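Local atomic coordinates of salivary nitrophorin (PDB entry 2IMQ), a protein that carries nitric oxide on heme b and delivers it to the victim during feeding, causing vasodilation. Residues 185-190 / 220-225; 181-186 / 236-241. All coordinates share one frame; numbering follows the deposited sequence.

Contact 1: 185-190 / 220-225; sequences SLVDQN and FKPTYK
Val187, in the last turn of helix 180-188, meets the 220-225 loop with both methyls and its carbonyl. CG1, anti to the backbone N (chi1 170°), lies 3.7 Å from Lys221 CD, where the two side chains cross at a slant. The other branch, CG2, reaches Pro222 tip to tip and comes 3.7 Å from its CD. Val187 O accepts from Lys221 NZ at 2.8 Å, with the donor only 20° off the carbonyl plane. The same oxygen also takes Asn190 N at 2.9 Å, so two donors hold it. That second bond belongs to a Schellman motif: Asn190 adopts positive phi as the chain leaves the helix, with two bonds returning to the last turn. The turn also brings the Asn190 side chain across that of Lys221 at about a right angle, and OD1 receives NZ at 2.9 Å. Lys221 is extended until a bend at chi4 (-50°), which turns its ammonium onto both oxygens. The ammonium of Lys221 sits at the C-terminal end of the helix, where its charge would probably be favourable to the helix dipole. Ile192 and Leu195 of helix 192-196 flank Lys221 and Pro222, respectively.

Contact 2: 181-186 / 236-241; sequences THAKSL and SATPSW
Ala183 CB is the only side-chain atom of the helical segment 181-186 within 4.5 Å of the loop 236-241. It points at the loop and meets two partners there: the methyl CG2 of Thr238 at 3.6 Å and CD of the Pro239 ring at 3.9 Å. Both are carbon-carbon contacts, and no hydrogen bond crosses between the segments. Ala183 CA and Pro239 CA are 6.4 Å apart, an approach consistent with the small side chain between them.

The threonine is divided by its rotation. With OG1 at chi1 -63°, CG2 is anti to the backbone N, which directs the methyl at Ala183 CB, whereas OG1 turns elsewhere and bonds to Thr178 O, just ahead of helix 180-188. One residue therefore packs its methyl on the helix and ties its hydroxyl to the chain leading into it. Ser240 OG donates to Thr238 O two residues back at 3.0 Å, from 40° above the carbonyl plane. The same OG is hydrogen-bonded to Val176 N, giving the loop a second link to the segment that precedes the helix.

Farther out, Leu195 of helix 192-196 touches both Ala183 and the Trp241 side chain. The contact thus joins a surface helix to the irregular connection before strand 243-248, within a DNase I-like fold and away from the heme. With 122 Å² buried by both sides together and only apolar atoms meeting, cohesion probably comes mainly from van der Waals contact and burial of apolar surface, while directional bonding is left to the residues around it.

Contacts 1 and 2 have centres 7 Å apart and use successive parts of helix 180-188, sharing Ser185 and Leu186. Contact 2 takes the earlier turns and contact 1 the C-terminal end. Their partners, 220-225 and then 236-241, belong to the long connection between helix 201-206 and strand 243-248, an edge strand of the five-stranded sheet. These two loop segments also touch each other: Tyr224 O lies 2.9 Å from Ser240 N, and Phe220 O the same distance from Trp241 NE1, both probable hydrogen bonds. The helix and both parts of the loop therefore form one continuous packing unit, on the same side of the chain's centre and away from the heme pocket.

Contact 1: 185-190 / 220-225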
# COMPACT_ATOMS: atom_id res chain seq x y z
N SER A 185 4.32 21.30 -15.40
CA SER A 185 3.82 21.48 -16.75
C SER A 185 3.19 20.21 -17.29
O SER A 185 2.13 20.28 -17.90
CB SER A 185 4.93 21.93 -17.67
OG SER A 185 4.45 22.15 -18.98
N LEU A 186 3.81 19.04 -17.09
CA LEU A 186 3.23 17.80 -17.53
C LEU A 186 1.94 17.48 -16.81
O LEU A 186 0.99 17.02 -17.43
CB LEU A 186 4.27 16.67 -17.42
CG LEU A 186 5.45 16.75 -18.37
CD1 LEU A 186 6.50 15.75 -18.05
CD2 LEU A 186 5.03 16.46 -19.83
N VAL A 187 1.86 17.78 -15.52
CA VAL A 187 0.62 17.62 -14.79
C VAL A 187 -0.47 18.50 -15.44
O VAL A 187 -1.59 18.06 -15.67
CB VAL A 187 0.79 17.95 -13.34
CG1 VAL A 187 -0.55 18.02 -12.62
CG2 VAL A 187 1.72 16.91 -12.63
N ASP A 188 -0.15 19.76 -15.70
CA ASP A 188 -1.13 20.69 -16.23
C ASP A 188 -1.61 20.22 -17.60
O ASP A 188 -2.76 20.47 -17.99
CB ASP A 188 -0.51 22.08 -16.39
CG ASP A 188 -0.26 22.78 -15.09
OD1 ASP A 188 -0.75 22.34 -14.00
OD2 ASP A 188 0.40 23.85 -15.09
N GLN A 189 -0.77 19.57 -18.36
CA GLN A 189 -1.12 19.00 -19.66
C GLN A 189 -1.77 17.65 -19.57
O GLN A 189 -2.09 17.04 -20.59
CB GLN A 189 0.10 18.91 -20.55
CG GLN A 189 0.73 20.23 -20.89
CD GLN A 189 2.05 20.04 -21.58
OE1 GLN A 189 3.11 20.23 -20.98
NE2 GLN A 189 1.99 19.66 -22.84
N ASN A 190 -1.93 17.14 -18.35
CA ASN A 190 -2.39 15.77 -18.12
C ASN A 190 -1.55 14.74 -18.83
O ASN A 190 -2.06 13.68 -19.27
CB ASN A 190 -3.88 15.53 -18.47
CG ASN A 190 -4.43 14.31 -17.77
OD1 ASN A 190 -4.10 14.11 -16.57
ND2 ASN A 190 -5.17 13.46 -18.48
N PHE A 220 -3.94 8.92 -12.77
CA PHE A 220 -4.16 10.00 -11.88
C PHE A 220 -2.88 10.81 -11.73
O PHE A 220 -1.75 10.33 -11.88
CB PHE A 220 -4.67 9.50 -10.53
CG PHE A 220 -3.86 8.37 -9.90
CD1 PHE A 220 -2.90 8.63 -8.95
CD2 PHE A 220 -4.13 7.06 -10.22
CE1 PHE A 220 -2.19 7.59 -8.36
CE2 PHE A 220 -3.43 6.05 -9.66
CZ PHE A 220 -2.46 6.33 -8.70
N LYS A 221 -3.08 12.06 -11.35
CA LYS A 221 -2.02 12.99 -11.14
C LYS A 221 -1.22 12.62 -9.88
O LYS A 221 -1.70 11.86 -9.05
CB LYS A 221 -2.52 14.42 -11.03
CG LYS A 221 -3.13 14.83 -12.34
CD LYS A 221 -3.78 16.16 -12.23
CE LYS A 221 -4.46 16.51 -13.54
NZ LYS A 221 -3.64 16.37 -14.75
N PRO A 222 0.02 13.08 -9.81
CA PRO A 222 0.82 12.81 -8.64
C PRO A 222 0.06 13.04 -7.36
O PRO A 222 -0.70 14.01 -7.25
CB PRO A 222 1.98 13.78 -8.80
CG PRO A 222 2.15 13.81 -10.31
CD PRO A 222 0.76 13.84 -10.82
N THR A 223 0.35 12.24 -6.35
CA THR A 223 -0.38 12.27 -5.09
C THR A 223 0.35 13.06 -3.99
O THR A 223 -0.12 13.14 -2.85
CB THR A 223 -0.62 10.86 -4.60
OG1 THR A 223 0.65 10.17 -4.44
CG2 THR A 223 -1.50 10.09 -5.56
N TYR A 224 1.43 13.72 -4.33
CA TYR A 224 2.28 14.44 -3.46
C TYR A 224 3.02 15.50 -4.30
O TYR A 224 3.23 15.28 -5.48
CB TYR A 224 3.28 13.48 -2.80
CG TYR A 224 4.41 13.99 -2.05
CD1 TYR A 224 4.32 14.28 -0.70
CD2 TYR A 224 5.63 14.20 -2.68
CE1 TYR A 224 5.42 14.72 0.02
CE2 TYR A 224 6.75 14.57 -1.97
CZ TYR A 224 6.63 14.87 -0.62
OH TYR A 224 7.70 15.33 0.13
N LYS A 225 3.39 16.62 -3.75
CA LYS A 225 3.10 17.10 -2.42
C LYS A 225 2.08 18.21 -2.51
O LYS A 225 2.30 19.17 -3.25
CB LYS A 225 4.39 17.64 -1.81
CG LYS A 225 4.31 18.22 -0.40
CD LYS A 225 5.67 18.76 -0.04
CE LYS A 225 5.76 19.37 1.32
NZ LYS A 225 7.15 19.97 1.57

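Contact 2: 181-186 / 236-241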
# COMPACT_ATOMS: atom_id res chain seq x y z
N THR A 181 9.36 22.41 -12.27
CA THR A 181 8.70 23.20 -13.35
C THR A 181 8.22 22.28 -14.46
O THR A 181 7.06 22.35 -14.88
CB THR A 181 9.68 24.16 -14.01
OG1 THR A 181 10.53 24.74 -13.02
CG2 THR A 181 8.91 25.32 -14.67
N HIS A 182 9.08 21.37 -14.89
CA HIS A 182 8.73 20.45 -15.93
C HIS A 182 7.63 19.51 -15.48
O HIS A 182 6.68 19.24 -16.19
CB HIS A 182 9.96 19.72 -16.40
CG HIS A 182 9.74 18.84 -17.57
ND1 HIS A 182 9.23 19.30 -18.77
CD2 HIS A 182 9.99 17.53 -17.74
CE1 HIS A 182 9.17 18.29 -19.62
NE2 HIS A 182 9.61 17.19 -19.02
N ALA A 183 7.77 18.97 -14.27
CA ALA A 183 6.77 18.08 -13.74
C ALA A 183 5.39 18.75 -13.67
O ALA A 183 4.38 18.17 -14.11
CB ALA A 183 7.18 17.62 -12.33
N LYS A 184 5.36 19.97 -13.16
CA LYS A 184 4.09 20.67 -13.06
C LYS A 184 3.48 20.96 -14.43
O LYS A 184 2.26 20.85 -14.63
CB LYS A 184 4.20 21.90 -12.22
CG LYS A 184 2.85 22.64 -12.03
CD LYS A 184 1.82 21.79 -11.30
CE LYS A 184 0.69 22.62 -10.69
NZ LYS A 184 0.19 23.58 -11.65
N SER A 185 4.32 21.30 -15.40
CA SER A 185 3.82 21.48 -16.75
C SER A 185 3.19 20.21 -17.29
O SER A 185 2.13 20.28 -17.90
CB SER A 185 4.93 21.93 -17.67
OG SER A 185 4.45 22.15 -18.98
N LEU A 186 3.81 19.04 -17.09
CA LEU A 186 3.23 17.80 -17.53
C LEU A 186 1.94 17.48 -16.81
O LEU A 186 0.99 17.02 -17.43
CB LEU A 186 4.27 16.67 -17.42
CG LEU A 186 5.45 16.75 -18.37
CD1 LEU A 186 6.50 15.75 -18.05
CD2 LEU A 186 5.03 16.46 -19.83
N SER A 236 7.68 23.02 -3.56
CA SER A 236 8.93 22.71 -2.85
C SER A 236 9.45 21.29 -3.09
O SER A 236 10.62 21.02 -2.90
CB SER A 236 8.80 22.92 -1.34
OG SER A 236 7.89 22.03 -0.73
N ALA A 237 8.59 20.40 -3.53
CA ALA A 237 8.97 19.07 -4.02
C ALA A 237 8.43 18.87 -5.43
O ALA A 237 7.34 19.30 -5.78
CB ALA A 237 8.40 18.01 -3.09
N THR A 238 9.19 18.15 -6.21
CA THR A 238 8.67 17.72 -7.51
C THR A 238 7.49 16.81 -7.30
O THR A 238 7.57 15.81 -6.58
CB THR A 238 9.75 16.97 -8.30
OG1 THR A 238 10.82 17.91 -8.54
CG2 THR A 238 9.24 16.47 -9.63
N PRO A 239 6.34 17.12 -7.88
CA PRO A 239 5.19 16.25 -7.79
C PRO A 239 5.55 14.81 -8.14
O PRO A 239 6.18 14.53 -9.15
CB PRO A 239 4.21 16.85 -8.84
CG PRO A 239 4.52 18.32 -8.84
CD PRO A 239 6.05 18.34 -8.65
N SER A 240 5.09 13.89 -7.29
CA SER A 240 5.45 12.49 -7.39
C SER A 240 4.30 11.59 -6.99
O SER A 240 3.38 12.03 -6.29
CB SER A 240 6.65 12.16 -6.47
OG SER A 240 7.80 12.83 -6.87
N TRP A 241 4.43 10.33 -7.39
CA TRP A 241 3.55 9.25 -6.98
C TRP A 241 4.19 8.55 -5.80
O TRP A 241 5.17 7.79 -5.97
CB TRP A 241 3.29 8.33 -8.13
CG TRP A 241 2.40 8.96 -9.17
CD1 TRP A 241 1.05 9.03 -9.16
CD2 TRP A 241 2.82 9.55 -10.40
NE1 TRP A 241 0.62 9.68 -10.29
CE2 TRP A 241 1.69 9.98 -11.08
CE3 TRP A 241 4.07 9.81 -10.98
CZ2 TRP A 241 1.75 10.58 -12.31
CZ3 TRP A 241 4.13 10.42 -12.21
CH2 TRP A 241 2.96 10.81 -12.85